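Local coordinates for protein 2-oxoglutarate dehydrogenase E3 component (Thermus thermophilus, PDB 2YQU) that probably oxidises the dihydrolipoyl groups of the 2-oxoglutarate dehydrogenase complex with NAD(+), using one bound FAD per subunit, at residues K86-Q89 with A90-G94; V235-K239 with G240-E244; S371-G374 with R375-A378; G350-E353 with E354-K357. All coordinates share one frame; numbering follows the deposited sequence.

Overall arrangement
All four contacts are local, each made in one continuous piece of chain: within one helix, round a hairpin, or at the start of a helix. Contacts 1 and 3 belong to the dimer interface. Within a subunit their centres are about 36 Å apart, but across the dimer Asn91 of contact 1 meets Arg377 of contact 3 from the second subunit. Both are near the flavin: the side chain of Thr92 is about 10 Å from a bound FAD and that of Arg375 about 8 Å. Contact 4 shares the dimerisation domain with contact 3, centre to centre about 28 Å. Contact 2 is the hairpin 235-244, about 35 Å between centres from contact 1, with the side chain of Val235 about 9 Å from that of Val231, an NAD(+) site residue.

Contact 1 (K86-Q89 with A90-G94); sequences KVVQ and ANTQG
Asn91 turns back on Val87 one helical turn earlier, and both its backbone and its side chain bond to the same carbonyl. Val87 O takes Asn91 N at 3.1 Å and Asn91 ND2 at 2.7 Å, the two donors arriving from opposite faces of the carbonyl plane. The side-chain bond is nearly straight at 174°, with Val87 O in the plane of the amide. CG of Asn91 is set beside the backbone N (chi1 -83°), which brings ND2 back along the helix. The regular helix bonds run alongside: Ala90 N to Lys86 O, Thr92 N to Val88 O and Gln93 N to Gln89 O. Thr92 OG1 is 3.1 Å from Gln89 O, with Val88 O also within reach of its proton.

The remaining side-chain contacts are van der Waals. Val87 CG1 lies beside Asn91 ND2 at 3.6 Å, the two side chains pointing the same way. The apolar one is Val88 CG1 on Thr92 CG2 at 4.2 Å, on a side that packs against Leu41 of helix 38-43.

Two bonds thus grip Val87 O. The one from ND2 helps to fix the rotation of the Asn91 amide, with OD1 turned to accept a weak hydrogen bond from Arg377 of the second subunit.

Contact 2 (V235-K239 with G240-E244); sequences VPEAK and GARVE
Arg242 has CG between its backbone N and carbonyl carbon (chi1 67°), and its chain then runs straight to NE, across toward the strand of Val235. Glu237 has CG beside its own N (chi1 -67°) and extends to cross Arg242 at about a right angle. Their ends meet in a salt bridge, Arg242 NH1 to Glu237 OE1 at 3.2 Å. The carboxylate lies at the guanidinium edge, and its oxygen is met on the anti side. Arg242 NE bonds at 3.0 Å to the anti lone pair of Glu244 OE1. Val235 fills one face of the guanidinium, with CB 3.8 Å above the plane and over its centre. With an alanine here instead of the arginine, Glu237 and Glu244 would probably lose the charge they share, and Val235 its cover.

The backbone is an antiparallel hairpin. Val235 and Arg242 form a hydrogen-bonded pair, Val235 N to Arg242 O at 3.0 Å and Val235 O to Arg242 N at 2.9 Å. Pro236 and Ala241 pair on the other face, toward Val154. The sheet continues through Ala241 to Ala253.

One arginine thus joins an acid from each arm of the hairpin. Its positive charge probably offsets both carboxylates and favours their ionised forms.

Contact 3 (S371-G374 with R375-A378); sequences SASG and RARA
Ser373 caps the start of helix 374-379 by bonding to Ala376, at the end of the loop that follows strand 363-369 in the dimerisation domain. Ser373 OG accepts from Ala376 N at 3.0 Å, and the bond is close to straight (168°). The hydroxyl points away from its own backbone N (chi1 165°), which carries it over the first turn. The capping side chain also packs, with Ser373 CB 3.6 Å from Ala376 CB. Ordinary helix bonds follow from Arg377 N to Ser373 O and from Ala378 N to Gly374 O.

Arg377 folds back over the loop. Its CG and CD lie against Ser373 O at 3.1 Å and 3.2 Å. Beyond them the guanidinium rests with one face over Ala372, whose C is 4.0 Å above the plane and toward the rim. Arg377 NE is 3.3 Å from Ser371 O. The same guanidinium reaches the second subunit, where Arg377 packs on Val87.

Arg375 leads the other way. Its guanidinium makes salt bridges to Glu53 and Glu345 of the second subunit and a hydrogen bond to Pro435 O of its own chain. Gly374 lies about 6 Å from the side chain of His434, the predicted proton acceptor. This is a serine N-cap on a short interface helix, beside the active site that enzymes of this family build between two subunits.

Contact 4 (G350-E353 with E354-K357); sequences GYTE and EELK
Tyr351 and Leu356 make the close apolar part of this contact, Tyr351 CB lying 3.4 Å from Leu356 CD2. Leu356 CD2 is also 3.8 Å from Tyr351 CD1. Leu356 is buried and continues inward onto Leu398 and Leu389 of the sheet. Next to it Thr352 is held on several sides. Its OG1 sits between the backbone N and carbonyl carbon (chi1 63°), where it accepts from Glu355 N at 3.1 Å. Thr352 N in turn donates to Glu355 OE2 at 3.0 Å, on the anti lone pair and nearly straight at 168°.

These two reciprocal bonds are a capping box at the start of helix 353-359. Tyr351 before the cap and Leu356 after it add a hydrophobic staple. The Glu355 carboxylate stands at the edge of the Tyr351 ring, nearly perpendicular to it, with Glu355 OE2 3.6 Å from Tyr351 CD2. A water donates to Glu355 OE2 at 2.7 Å and to Gly350 O at 3.2 Å. If a valine took the place of Thr352, Glu355 N is likely to be left without its capping acceptor and the first turn less firmly held.

The outer side is looser. Lys357 is exposed, and its NZ stays 4.8 Å from Glu353 OE1. Glu353 is instead bound by Tyr363 and Lys387, while Glu354 OE1 accepts from Leu208 N.

Contact 1 (K86-Q89 with A90-G94)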
ATOM      1  N   LYS A  86      23.545   0.382   7.957  1.00 18.66           N
ATOM      2  CA  LYS A  86      23.759   0.625   6.532  1.00 19.29           C
ATOM      3  C   LYS A  86      22.617   1.457   5.945  1.00 19.06           C
ATOM      4  O   LYS A  86      22.846   2.340   5.117  1.00 19.31           O
ATOM      5  CB  LYS A  86      23.866  -0.711   5.798  1.00 19.83           C
ATOM      6  CG  LYS A  86      24.221  -0.615   4.332  1.00 22.10           C
ATOM      7  CD  LYS A  86      24.560  -1.999   3.784  1.00 24.68           C
ATOM      8  CE  LYS A  86      24.903  -1.958   2.311  1.00 26.51           C
ATOM      9  NZ  LYS A  86      25.548  -3.228   1.884  1.00 28.11           N
ATOM     10  N   VAL A  87      21.392   1.175   6.373  1.00 18.90           N
ATOM     11  CA  VAL A  87      20.234   1.936   5.918  1.00 18.90           C
ATOM     12  C   VAL A  87      20.372   3.386   6.390  1.00 19.25           C
ATOM     13  O   VAL A  87      20.131   4.319   5.629  1.00 19.15           O
ATOM     14  CB  VAL A  87      18.906   1.340   6.441  1.00 19.00           C
ATOM     15  CG1 VAL A  87      17.742   2.255   6.099  1.00 19.24           C
ATOM     16  CG2 VAL A  87      18.668  -0.060   5.884  1.00 19.29           C
ATOM     17  N   VAL A  88      20.763   3.568   7.651  1.00 19.50           N
ATOM     18  CA  VAL A  88      20.936   4.904   8.220  1.00 19.80           C
ATOM     19  C   VAL A  88      22.035   5.656   7.476  1.00 20.31           C
ATOM     20  O   VAL A  88      21.840   6.813   7.099  1.00 19.89           O
ATOM     21  CB  VAL A  88      21.257   4.838   9.733  1.00 19.63           C
ATOM     22  CG1 VAL A  88      21.764   6.182  10.257  1.00 20.24           C
ATOM     23  CG2 VAL A  88      20.009   4.393  10.521  1.00 19.02           C
ATOM     24  N   GLN A  89      23.175   4.991   7.270  1.00 21.17           N
ATOM     25  CA  GLN A  89      24.326   5.573   6.566  1.00 22.12           C
ATOM     26  C   GLN A  89      23.920   6.061   5.166  1.00 21.88           C
ATOM     27  O   GLN A  89      24.286   7.151   4.769  1.00 22.00           O
ATOM     28  CB  GLN A  89      25.511   4.575   6.515  1.00 22.86           C
ATOM     29  CG  GLN A  89      26.347   4.525   5.200  1.00 26.02           C
ATOM     30  CD  GLN A  89      26.295   3.153   4.495  1.00 28.95           C
ATOM     31  OE1 GLN A  89      25.344   2.856   3.745  1.00 29.98           O
ATOM     32  NE2 GLN A  89      27.309   2.321   4.739  1.00 29.20           N
ATOM     33  N   ALA A  90      23.133   5.262   4.446  1.00 21.74           N
ATOM     34  CA  ALA A  90      22.709   5.604   3.088  1.00 21.98           C
ATOM     35  C   ALA A  90      21.794   6.824   3.073  1.00 22.39           C
ATOM     36  O   ALA A  90      21.882   7.664   2.177  1.00 22.20           O
ATOM     37  CB  ALA A  90      22.000   4.416   2.431  1.00 21.90           C
ATOM     38  N   ASN A  91      20.925   6.918   4.074  1.00 22.56           N
ATOM     39  CA  ASN A  91      19.986   8.027   4.176  1.00 23.14           C
ATOM     40  C   ASN A  91      20.675   9.338   4.558  1.00 23.18           C
ATOM     41  O   ASN A  91      20.371  10.378   3.966  1.00 23.46           O
ATOM     42  CB  ASN A  91      18.871   7.704   5.176  1.00 23.36           C
ATOM     43  CG  ASN A  91      17.763   6.883   4.569  1.00 24.16           C
ATOM     44  OD1 ASN A  91      16.779   7.424   4.090  1.00 27.04           O
ATOM     45  ND2 ASN A  91      17.913   5.571   4.596  1.00 25.65           N
ATOM     46  N   THR A  92      21.586   9.299   5.534  1.00 23.35           N
ATOM     47  CA  THR A  92      22.297  10.518   5.959  1.00 23.62           C
ATOM     48  C   THR A  92      23.180  11.034   4.832  1.00 23.78           C
ATOM     49  O   THR A  92      23.280  12.240   4.631  1.00 23.95           O
ATOM     50  CB  THR A  92      23.166  10.329   7.242  1.00 23.91           C
ATOM     51  OG1 THR A  92      24.094   9.255   7.066  1.00 24.94           O
ATOM     52  CG2 THR A  92      22.338   9.930   8.444  1.00 23.49           C
ATOM     53  N   GLN A  93      23.811  10.119   4.100  1.00 23.65           N
ATOM     54  CA  GLN A  93      24.656  10.484   2.960  1.00 23.94           C
ATOM     55  C   GLN A  93      23.822  11.098   1.831  1.00 23.30           C
ATOM     56  O   GLN A  93      24.314  11.936   1.074  1.00 23.03           O
ATOM     57  CB  GLN A  93      25.446   9.272   2.462  1.00 24.22           C
ATOM     58  CG  GLN A  93      26.603   8.905   3.395  1.00 26.42           C
ATOM     59  CD  GLN A  93      27.138   7.494   3.197  1.00 29.36           C
ATOM     60  OE1 GLN A  93      27.963   7.026   3.992  1.00 31.71           O
ATOM     61  NE2 GLN A  93      26.681   6.813   2.147  1.00 29.79           N
ATOM     62  N   GLY A  94      22.557  10.685   1.741  1.00 22.35           N
ATOM     63  CA  GLY A  94      21.628  11.236   0.773  1.00 21.72           C
ATOM     64  C   GLY A  94      21.302  12.685   1.057  1.00 21.09           C
ATOM     65  O   GLY A  94      21.212  13.492   0.136  1.00 21.09           O
TER

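Contact 2 (V235-K239 with G240-E244)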
ATOM      1  N   VAL A 235      14.892   2.247  38.464  1.00 23.34           N
ATOM      2  CA  VAL A 235      16.232   2.296  39.040  1.00 24.39           C
ATOM      3  C   VAL A 235      17.104   1.180  38.471  1.00 24.72           C
ATOM      4  O   VAL A 235      16.689   0.031  38.440  1.00 24.74           O
ATOM      5  CB  VAL A 235      16.185   2.153  40.587  1.00 24.42           C
ATOM      6  CG1 VAL A 235      17.570   2.376  41.190  1.00 24.98           C
ATOM      7  CG2 VAL A 235      15.179   3.120  41.190  1.00 25.33           C
ATOM      8  N   PRO A 236      18.302   1.507  38.000  1.00 25.69           N
ATOM      9  CA  PRO A 236      19.239   0.466  37.567  1.00 26.34           C
ATOM     10  C   PRO A 236      19.747  -0.367  38.742  1.00 26.92           C
ATOM     11  O   PRO A 236      19.843   0.127  39.860  1.00 26.90           O
ATOM     12  CB  PRO A 236      20.379   1.249  36.903  1.00 26.39           C
ATOM     13  CG  PRO A 236      20.246   2.647  37.358  1.00 26.42           C
ATOM     14  CD  PRO A 236      18.843   2.864  37.811  1.00 25.81           C
ATOM     15  N   GLU A 237      20.022  -1.636  38.472  1.00 27.84           N
ATOM     16  CA  GLU A 237      20.620  -2.555  39.438  1.00 28.60           C
ATOM     17  C   GLU A 237      21.859  -3.188  38.801  1.00 29.07           C
ATOM     18  O   GLU A 237      22.193  -2.882  37.652  1.00 29.07           O
ATOM     19  CB  GLU A 237      19.591  -3.606  39.856  1.00 28.72           C
ATOM     20  CG  GLU A 237      18.443  -3.013  40.661  1.00 29.58           C
ATOM     21  CD  GLU A 237      17.290  -3.969  40.893  1.00 30.99           C
ATOM     22  OE1 GLU A 237      16.552  -3.759  41.874  1.00 34.01           O
ATOM     23  OE2 GLU A 237      17.103  -4.918  40.106  1.00 33.35           O
ATOM     24  N   ALA A 238      22.537  -4.063  39.544  1.00 29.53           N
ATOM     25  CA  ALA A 238      23.825  -4.620  39.120  1.00 29.94           C
ATOM     26  C   ALA A 238      23.807  -5.258  37.728  1.00 30.09           C
ATOM     27  O   ALA A 238      24.682  -4.980  36.902  1.00 30.59           O
ATOM     28  CB  ALA A 238      24.329  -5.627  40.160  1.00 30.07           C
ATOM     29  N   LYS A 239      22.815  -6.110  37.470  1.00 29.93           N
ATOM     30  CA  LYS A 239      22.693  -6.788  36.178  1.00 29.83           C
ATOM     31  C   LYS A 239      21.234  -6.785  35.703  1.00 29.11           C
ATOM     32  O   LYS A 239      20.721  -7.775  35.174  1.00 29.33           O
ATOM     33  CB  LYS A 239      23.254  -8.212  36.264  1.00 30.14           C
ATOM     34  CG  LYS A 239      22.589  -9.092  37.308  1.00 31.42           C
ATOM     35  CD  LYS A 239      23.319 -10.418  37.457  1.00 32.29           C
ATOM     36  CE  LYS A 239      24.486 -10.310  38.422  1.00 33.07           C
ATOM     37  NZ  LYS A 239      25.396 -11.478  38.280  1.00 34.05           N
ATOM     38  N   GLY A 240      20.588  -5.640  35.892  1.00 28.00           N
ATOM     39  CA  GLY A 240      19.209  -5.444  35.492  1.00 27.18           C
ATOM     40  C   GLY A 240      18.702  -4.086  35.937  1.00 26.24           C
ATOM     41  O   GLY A 240      19.476  -3.141  36.065  1.00 25.88           O
ATOM     42  N   ALA A 241      17.398  -3.997  36.162  1.00 25.33           N
ATOM     43  CA  ALA A 241      16.755  -2.775  36.644  1.00 24.80           C
ATOM     44  C   ALA A 241      15.397  -3.109  37.231  1.00 24.44           C
ATOM     45  O   ALA A 241      14.774  -4.100  36.851  1.00 24.24           O
ATOM     46  CB  ALA A 241      16.610  -1.750  35.517  1.00 24.66           C
ATOM     47  N   ARG A 242      14.943  -2.290  38.175  1.00 24.32           N
ATOM     48  CA  ARG A 242      13.616  -2.456  38.737  1.00 24.13           C
ATOM     49  C   ARG A 242      12.704  -1.299  38.369  1.00 23.63           C
ATOM     50  O   ARG A 242      13.154  -0.186  38.098  1.00 23.41           O
ATOM     51  CB  ARG A 242      13.667  -2.649  40.260  1.00 24.44           C
ATOM     52  CG  ARG A 242      14.133  -1.452  41.076  1.00 25.11           C
ATOM     53  CD  ARG A 242      14.005  -1.674  42.586  1.00 26.77           C
ATOM     54  NE  ARG A 242      14.398  -0.497  43.354  1.00 27.92           N
ATOM     55  CZ  ARG A 242      15.655  -0.129  43.597  1.00 29.32           C
ATOM     56  NH1 ARG A 242      16.682  -0.846  43.155  1.00 29.78           N
ATOM     57  NH2 ARG A 242      15.883   0.969  44.308  1.00 30.28           N
ATOM     58  N   VAL A 243      11.415  -1.599  38.360  1.00 23.19           N
ATOM     59  CA  VAL A 243      10.367  -0.639  38.078  1.00 23.12           C
ATOM     60  C   VAL A 243       9.375  -0.735  39.223  1.00 23.23           C
ATOM     61  O   VAL A 243       8.728  -1.759  39.395  1.00 23.34           O
ATOM     62  CB  VAL A 243       9.640  -0.967  36.752  1.00 22.64           C
ATOM     63  CG1 VAL A 243       8.518   0.046  36.489  1.00 22.69           C
ATOM     64  CG2 VAL A 243      10.632  -1.017  35.587  1.00 22.51           C
ATOM     65  N   GLU A 244       9.266   0.321  40.018  1.00 23.54           N
ATOM     66  CA  GLU A 244       8.310   0.350  41.116  1.00 23.78           C
ATOM     67  C   GLU A 244       7.001   0.973  40.647  1.00 23.57           C
ATOM     68  O   GLU A 244       7.007   1.947  39.892  1.00 23.25           O
ATOM     69  CB  GLU A 244       8.892   1.127  42.298  1.00 24.24           C
ATOM     70  CG  GLU A 244      10.177   0.524  42.843  1.00 25.55           C
ATOM     71  CD  GLU A 244      10.882   1.419  43.850  1.00 27.04           C
ATOM     72  OE1 GLU A 244      12.085   1.212  44.081  1.00 29.23           O
ATOM     73  OE2 GLU A 244      10.245   2.331  44.411  1.00 28.40           O
TER

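Contact 3 (S371-G374 with R375-A378)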
ATOM      1  N   SER A 371     -11.444  -9.483   7.297  1.00 16.86           N
ATOM      2  CA  SER A 371     -11.984 -10.838   7.162  1.00 17.20           C
ATOM      3  C   SER A 371     -12.827 -11.008   5.911  1.00 17.37           C
ATOM      4  O   SER A 371     -12.987 -12.122   5.424  1.00 17.54           O
ATOM      5  CB  SER A 371     -12.820 -11.206   8.390  1.00 17.28           C
ATOM      6  OG  SER A 371     -13.896 -10.311   8.563  1.00 18.11           O
ATOM      7  N   ALA A 372     -13.365  -9.907   5.399  1.00 16.98           N
ATOM      8  CA  ALA A 372     -14.155  -9.923   4.166  1.00 17.14           C
ATOM      9  C   ALA A 372     -13.335  -9.585   2.906  1.00 16.89           C
ATOM     10  O   ALA A 372     -13.898  -9.478   1.817  1.00 17.90           O
ATOM     11  CB  ALA A 372     -15.330  -8.971   4.309  1.00 17.28           C
ATOM     12  N   SER A 373     -12.019  -9.400   3.061  1.00 16.40           N
ATOM     13  CA  SER A 373     -11.128  -9.038   1.954  1.00 15.96           C
ATOM     14  C   SER A 373     -10.521 -10.269   1.278  1.00 16.22           C
ATOM     15  O   SER A 373      -9.866 -11.076   1.940  1.00 15.89           O
ATOM     16  CB  SER A 373      -9.990  -8.144   2.456  1.00 15.92           C
ATOM     17  OG  SER A 373      -8.952  -8.080   1.503  1.00 15.14           O
ATOM     18  N   GLY A 374     -10.722 -10.395  -0.035  1.00 16.58           N
ATOM     19  CA  GLY A 374     -10.137 -11.482  -0.805  1.00 16.48           C
ATOM     20  C   GLY A 374      -8.627 -11.509  -0.701  1.00 16.40           C
ATOM     21  O   GLY A 374      -8.033 -12.544  -0.416  1.00 16.20           O
ATOM     22  N   ARG A 375      -8.003 -10.349  -0.892  1.00 16.15           N
ATOM     23  CA  ARG A 375      -6.553 -10.245  -0.820  1.00 15.88           C
ATOM     24  C   ARG A 375      -6.025 -10.575   0.579  1.00 16.00           C
ATOM     25  O   ARG A 375      -5.047 -11.292   0.709  1.00 15.58           O
ATOM     26  CB  ARG A 375      -6.098  -8.848  -1.252  1.00 15.98           C
ATOM     27  CG  ARG A 375      -4.603  -8.694  -1.411  1.00 15.54           C
ATOM     28  CD  ARG A 375      -3.978  -9.589  -2.485  1.00 15.04           C
ATOM     29  NE  ARG A 375      -2.550  -9.318  -2.684  1.00 16.52           N
ATOM     30  CZ  ARG A 375      -2.057  -8.265  -3.336  1.00 16.95           C
ATOM     31  NH1 ARG A 375      -0.748  -8.117  -3.443  1.00 18.65           N
ATOM     32  NH2 ARG A 375      -2.851  -7.365  -3.888  1.00 17.76           N
ATOM     33  N   ALA A 376      -6.676 -10.063   1.618  1.00 16.20           N
ATOM     34  CA  ALA A 376      -6.256 -10.351   2.991  1.00 16.41           C
ATOM     35  C   ALA A 376      -6.323 -11.847   3.269  1.00 16.92           C
ATOM     36  O   ALA A 376      -5.399 -12.414   3.837  1.00 16.69           O
ATOM     37  CB  ALA A 376      -7.107  -9.601   3.983  1.00 16.82           C
ATOM     38  N   ARG A 377      -7.418 -12.474   2.859  1.00 17.23           N
ATOM     39  CA  ARG A 377      -7.569 -13.919   2.981  1.00 18.33           C
ATOM     40  C   ARG A 377      -6.409 -14.637   2.291  1.00 17.94           C
ATOM     41  O   ARG A 377      -5.825 -15.566   2.847  1.00 16.93           O
ATOM     42  CB  ARG A 377      -8.888 -14.394   2.342  1.00 19.04           C
ATOM     43  CG  ARG A 377     -10.196 -13.969   3.032  1.00 22.40           C
ATOM     44  CD  ARG A 377     -11.414 -13.880   2.071  1.00 26.14           C
ATOM     45  NE  ARG A 377     -12.720 -13.984   2.737  1.00 29.92           N
ATOM     46  CZ  ARG A 377     -13.887 -13.605   2.204  1.00 31.77           C
ATOM     47  NH1 ARG A 377     -15.008 -13.750   2.898  1.00 33.75           N
ATOM     48  NH2 ARG A 377     -13.953 -13.077   0.984  1.00 32.81           N
ATOM     49  N   ALA A 378      -6.096 -14.210   1.069  1.00 17.30           N
ATOM     50  CA  ALA A 378      -5.034 -14.825   0.285  1.00 17.98           C
ATOM     51  C   ALA A 378      -3.688 -14.757   1.005  1.00 18.45           C
ATOM     52  O   ALA A 378      -2.908 -15.708   0.948  1.00 18.35           O
ATOM     53  CB  ALA A 378      -4.947 -14.168  -1.091  1.00 17.75           C
TER

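Contact 4 (G350-E353 with E354-K357)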
ATOM      1  N   GLY A 350      -6.983  12.476   9.780  1.00 15.91           N
ATOM      2  CA  GLY A 350      -8.115  13.341  10.050  1.00 16.04           C
ATOM      3  C   GLY A 350      -8.600  13.150  11.474  1.00 16.64           C
ATOM      4  O   GLY A 350      -7.829  12.757  12.355  1.00 17.06           O
ATOM      5  N   TYR A 351      -9.883  13.411  11.702  1.00 16.52           N
ATOM      6  CA  TYR A 351     -10.443  13.416  13.047  1.00 16.92           C
ATOM      7  C   TYR A 351     -10.833  12.019  13.507  1.00 16.80           C
ATOM      8  O   TYR A 351     -11.321  11.209  12.714  1.00 15.55           O
ATOM      9  CB  TYR A 351     -11.676  14.328  13.106  1.00 17.48           C
ATOM     10  CG  TYR A 351     -11.357  15.810  13.040  1.00 19.60           C
ATOM     11  CD1 TYR A 351     -11.961  16.634  12.093  1.00 22.52           C
ATOM     12  CD2 TYR A 351     -10.456  16.384  13.931  1.00 22.46           C
ATOM     13  CE1 TYR A 351     -11.671  17.992  12.038  1.00 23.28           C
ATOM     14  CE2 TYR A 351     -10.157  17.733  13.884  1.00 24.04           C
ATOM     15  CZ  TYR A 351     -10.771  18.532  12.940  1.00 25.25           C
ATOM     16  OH  TYR A 351     -10.467  19.875  12.896  1.00 26.74           O
ATOM     17  N   THR A 352     -10.629  11.753  14.796  1.00 16.88           N
ATOM     18  CA  THR A 352     -11.174  10.561  15.429  1.00 17.13           C
ATOM     19  C   THR A 352     -12.635  10.781  15.753  1.00 17.08           C
ATOM     20  O   THR A 352     -13.111  11.907  15.753  1.00 16.46           O
ATOM     21  CB  THR A 352     -10.430  10.219  16.735  1.00 17.28           C
ATOM     22  OG1 THR A 352     -10.603  11.286  17.674  1.00 17.12           O
ATOM     23  CG2 THR A 352      -8.911  10.106  16.533  1.00 17.41           C
ATOM     24  N   GLU A 353     -13.341   9.690  16.027  1.00 17.39           N
ATOM     25  CA  GLU A 353     -14.698   9.760  16.556  1.00 17.55           C
ATOM     26  C   GLU A 353     -14.750  10.620  17.822  1.00 17.86           C
ATOM     27  O   GLU A 353     -15.684  11.386  18.000  1.00 18.03           O
ATOM     28  CB  GLU A 353     -15.232   8.357  16.853  1.00 17.55           C
ATOM     29  CG  GLU A 353     -15.525   7.544  15.606  1.00 17.84           C
ATOM     30  CD  GLU A 353     -16.581   6.494  15.834  1.00 18.50           C
ATOM     31  OE1 GLU A 353     -17.653   6.850  16.374  1.00 19.80           O
ATOM     32  OE2 GLU A 353     -16.343   5.324  15.459  1.00 18.50           O
ATOM     33  N   GLU A 354     -13.723  10.518  18.661  1.00 18.05           N
ATOM     34  CA  GLU A 354     -13.642  11.276  19.918  1.00 18.73           C
ATOM     35  C   GLU A 354     -13.611  12.774  19.648  1.00 19.15           C
ATOM     36  O   GLU A 354     -14.320  13.539  20.303  1.00 19.08           O
ATOM     37  CB  GLU A 354     -12.409  10.865  20.732  1.00 18.61           C
ATOM     38  CG  GLU A 354     -12.526   9.500  21.396  1.00 18.58           C
ATOM     39  CD  GLU A 354     -12.537   8.371  20.384  1.00 18.53           C
ATOM     40  OE1 GLU A 354     -11.526   8.230  19.660  1.00 17.25           O
ATOM     41  OE2 GLU A 354     -13.561   7.653  20.287  1.00 17.88           O
ATOM     42  N   GLU A 355     -12.812  13.178  18.662  1.00 19.45           N
ATOM     43  CA  GLU A 355     -12.694  14.584  18.291  1.00 19.83           C
ATOM     44  C   GLU A 355     -13.985  15.104  17.658  1.00 19.97           C
ATOM     45  O   GLU A 355     -14.400  16.215  17.955  1.00 20.12           O
ATOM     46  CB  GLU A 355     -11.496  14.810  17.363  1.00 20.07           C
ATOM     47  CG  GLU A 355     -10.161  14.619  18.070  1.00 20.84           C
ATOM     48  CD  GLU A 355      -8.968  14.582  17.134  1.00 21.88           C
ATOM     49  OE1 GLU A 355      -7.958  15.246  17.438  1.00 23.17           O
ATOM     50  OE2 GLU A 355      -9.022  13.893  16.099  1.00 21.03           O
ATOM     51  N   LEU A 356     -14.627  14.302  16.812  1.00 19.98           N
ATOM     52  CA  LEU A 356     -15.884  14.703  16.185  1.00 20.34           C
ATOM     53  C   LEU A 356     -16.982  14.894  17.232  1.00 21.25           C
ATOM     54  O   LEU A 356     -17.702  15.886  17.193  1.00 20.98           O
ATOM     55  CB  LEU A 356     -16.338  13.665  15.145  1.00 20.04           C
ATOM     56  CG  LEU A 356     -15.418  13.446  13.935  1.00 18.88           C
ATOM     57  CD1 LEU A 356     -16.058  12.485  12.944  1.00 17.23           C
ATOM     58  CD2 LEU A 356     -15.059  14.759  13.257  1.00 17.88           C
ATOM     59  N   LYS A 357     -17.096  13.950  18.166  1.00 21.95           N
ATOM     60  CA  LYS A 357     -18.089  14.035  19.233  1.00 22.93           C
ATOM     61  C   LYS A 357     -17.864  15.275  20.090  1.00 23.19           C
ATOM     62  O   LYS A 357     -18.819  15.949  20.458  1.00 23.61           O
ATOM     63  CB  LYS A 357     -18.051  12.797  20.131  1.00 23.02           C
ATOM     64  CG  LYS A 357     -18.612  11.531  19.510  1.00 23.68           C
ATOM     65  CD  LYS A 357     -18.133  10.327  20.315  1.00 25.05           C
ATOM     66  CE  LYS A 357     -18.861   9.046  19.977  1.00 26.52           C
ATOM     67  NZ  LYS A 357     -18.466   7.972  20.942  1.00 27.30           N
TER
HETATM   68  O   HOH W   1      -6.595  12.927  15.253  1.00 26.39           O